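Local coordinates for protein Ser-thr phosphatase MSPP (Mycobacterium smegmatis, PDB 2JFR) that probably removes phosphate from phosphoserine and phosphothreonine as a metal-dependent phosphatase of the PPM (PP2C) family, and binds manganese and magnesium ions, at residues Leu6-Gln14 and Pro206-Val214. Residues are numbered along the deposited sequence; the frame is centred on the assembly and turned at random. Where two conformers were deposited one is given.
Sequences LSAATATDQ and PQVAVRRLV
Helix packing against the outer face of the PP2C beta-sandwich is exemplified where Ala-9, Ala-11 and Asp-13 of an outermost strand, 5-13, meet Pro-206, Val-210 and Val-214 of helix 206-219. The axes of the strand segment 6-13 and the helix segment 206-214 come within 7.2 Å at an angle of 21°, and alternate strand residues follow the turns of the helix. The small alanine side chains are consistent with this close approach: the methyl of Ala-9 lies over the first turn, its CB 3.5 Å from Pro-206 O and 3.8 Å from Val-210 CG2, with the CG of Gln-207 alongside. Ala-11 sits one turn on, CB to CB 3.7 Å with Val-210. That valine, with CG1 anti to its carbonyl carbon (chi1 -66°), straddles the strand backbone, CG1 against Ala-9 O and CG2 against Thr-10 O, while also touching Val-228 and Val-230 of the neighbouring strand. Val-214 places CG1 4.0 Å from Ala-11 CB, and its CB meets the CB of Asp-13. The side chain of Asp-13 lies about 9 Å from a bound magnesium ion. The chemistry is thus aliphatic packing, with methyls lying against backbone carbonyl oxygens and no direct hydrogen bond between the segments; beyond them, Asp-13 OD2 bonds Asn-218 further along the helix, and a water may also bridge OD2 to Val-214 O.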
# COMPACT_ATOMS: atom_id res chain seq x y z
N LEU A 6 -10.52 -13.98 -7.26
CA LEU A 6 -10.64 -14.39 -8.67
C LEU A 6 -9.35 -14.20 -9.38
O LEU A 6 -8.88 -15.06 -10.11
CB LEU A 6 -11.75 -13.65 -9.33
CG LEU A 6 -13.12 -13.79 -8.72
CD1 LEU A 6 -14.15 -13.03 -9.53
CD2 LEU A 6 -13.50 -15.28 -8.65
N SER A 7 -8.72 -13.01 -9.24
CA SER A 7 -7.42 -12.80 -9.81
C SER A 7 -6.86 -11.51 -9.21
O SER A 7 -7.50 -10.80 -8.45
CB SER A 7 -7.45 -12.73 -11.31
OG SER A 7 -7.91 -11.46 -11.72
N ALA A 8 -5.60 -11.33 -9.49
CA ALA A 8 -4.86 -10.19 -8.97
C ALA A 8 -3.83 -9.79 -9.98
O ALA A 8 -3.42 -10.58 -10.85
CB ALA A 8 -4.21 -10.50 -7.65
N ALA A 9 -3.38 -8.56 -9.93
CA ALA A 9 -2.37 -8.04 -10.83
C ALA A 9 -1.57 -6.97 -10.09
O ALA A 9 -2.08 -6.33 -9.19
CB ALA A 9 -2.97 -7.45 -12.10
N THR A 10 -0.35 -6.76 -10.58
CA THR A 10 0.49 -5.70 -10.01
C THR A 10 1.17 -4.94 -11.13
O THR A 10 1.43 -5.49 -12.22
CB THR A 10 1.55 -6.22 -9.08
OG1 THR A 10 2.62 -6.88 -9.77
CG2 THR A 10 0.99 -7.23 -8.06
N ALA A 11 1.53 -3.70 -10.84
CA ALA A 11 2.39 -2.93 -11.74
C ALA A 11 3.18 -1.94 -10.89
O ALA A 11 2.70 -1.45 -9.87
CB ALA A 11 1.63 -2.18 -12.81
N THR A 12 4.36 -1.61 -11.37
CA THR A 12 5.15 -0.59 -10.73
C THR A 12 5.82 0.20 -11.80
O THR A 12 6.24 -0.30 -12.84
CB THR A 12 6.14 -1.28 -9.75
OG1 THR A 12 6.85 -0.27 -8.94
CG2 THR A 12 7.24 -2.11 -10.44
N ASP A 13 6.00 1.48 -11.55
CA ASP A 13 6.50 2.46 -12.51
C ASP A 13 7.46 3.40 -11.76
O ASP A 13 7.05 4.07 -10.81
CB ASP A 13 5.40 3.29 -13.15
CG ASP A 13 6.02 4.24 -14.14
OD1 ASP A 13 7.13 3.90 -14.65
OD2 ASP A 13 5.50 5.36 -14.31
N GLN A 14 8.72 3.46 -12.18
CA GLN A 14 9.64 4.39 -11.57
C GLN A 14 9.23 5.83 -11.80
O GLN A 14 9.40 6.70 -10.92
CB GLN A 14 11.04 4.15 -12.11
CG GLN A 14 12.10 5.02 -11.51
CD GLN A 14 13.48 4.63 -11.96
OE1 GLN A 14 13.75 3.54 -12.44
NE2 GLN A 14 14.40 5.56 -11.83
N PRO A 206 -8.09 -6.84 -14.63
CA PRO A 206 -7.11 -6.28 -13.64
C PRO A 206 -5.73 -6.07 -14.20
O PRO A 206 -5.03 -5.15 -13.76
CB PRO A 206 -7.08 -7.32 -12.54
CG PRO A 206 -7.71 -8.50 -13.14
CD PRO A 206 -8.65 -8.15 -14.20
N GLN A 207 -5.26 -6.88 -15.17
CA GLN A 207 -3.94 -6.59 -15.73
C GLN A 207 -3.95 -5.34 -16.59
O GLN A 207 -2.95 -4.66 -16.64
CB GLN A 207 -3.48 -7.81 -16.57
CG GLN A 207 -3.29 -9.06 -15.70
CD GLN A 207 -2.95 -10.27 -16.54
OE1 GLN A 207 -1.80 -10.71 -16.61
NE2 GLN A 207 -3.97 -10.85 -17.19
N VAL A 208 -5.07 -5.01 -17.22
CA VAL A 208 -5.21 -3.73 -17.88
C VAL A 208 -5.30 -2.60 -16.85
O VAL A 208 -4.69 -1.55 -17.01
CB VAL A 208 -6.43 -3.76 -18.82
CG1 VAL A 208 -6.69 -2.36 -19.37
CG2 VAL A 208 -6.13 -4.75 -19.94
N ALA A 209 -6.08 -2.81 -15.80
CA ALA A 209 -6.23 -1.81 -14.76
C ALA A 209 -4.88 -1.36 -14.23
O ALA A 209 -4.63 -0.16 -14.10
CB ALA A 209 -7.11 -2.26 -13.59
N VAL A 210 -4.01 -2.28 -13.87
CA VAL A 210 -2.74 -1.88 -13.26
C VAL A 210 -1.88 -1.12 -14.25
O VAL A 210 -1.21 -0.15 -13.86
CB VAL A 210 -1.99 -3.02 -12.60
CG1 VAL A 210 -2.75 -3.58 -11.39
CG2 VAL A 210 -1.62 -4.16 -13.56
N ARG A 211 -1.88 -1.54 -15.51
CA ARG A 211 -1.09 -0.81 -16.51
C ARG A 211 -1.67 0.58 -16.72
O ARG A 211 -0.92 1.55 -16.81
CB ARG A 211 -1.07 -1.61 -17.79
CG ARG A 211 -0.13 -2.80 -17.71
CD ARG A 211 -0.23 -3.64 -18.97
NE ARG A 211 0.32 -4.95 -18.77
CZ ARG A 211 -0.18 -6.08 -19.24
NH1 ARG A 211 -1.30 -6.17 -19.96
NH2 ARG A 211 0.51 -7.16 -18.93
N ARG A 212 -3.00 0.70 -16.81
CA ARG A 212 -3.60 2.00 -17.00
C ARG A 212 -3.37 2.91 -15.80
O ARG A 212 -3.18 4.11 -15.98
CB ARG A 212 -5.07 1.87 -17.31
CG ARG A 212 -5.31 1.16 -18.66
CD ARG A 212 -6.73 1.25 -19.08
NE ARG A 212 -7.24 2.59 -19.26
CZ ARG A 212 -8.51 2.91 -18.95
NH1 ARG A 212 -9.46 2.12 -18.44
NH2 ARG A 212 -8.78 4.13 -19.18
N LEU A 213 -3.38 2.36 -14.59
CA LEU A 213 -3.14 3.16 -13.41
C LEU A 213 -1.77 3.82 -13.42
O LEU A 213 -1.60 4.99 -13.19
CB LEU A 213 -3.33 2.38 -12.13
CG LEU A 213 -4.80 2.08 -11.78
CD1 LEU A 213 -4.91 0.93 -10.83
CD2 LEU A 213 -5.46 3.35 -11.22
N VAL A 214 -0.73 3.01 -13.73
CA VAL A 214 0.58 3.63 -13.72
C VAL A 214 0.72 4.53 -14.94
O VAL A 214 1.40 5.57 -14.82
CB VAL A 214 1.72 2.58 -13.62
CG1 VAL A 214 1.60 1.79 -12.32
CG2 VAL A 214 1.74 1.66 -14.80
O HOH W 1 3.52 6.00 -12.92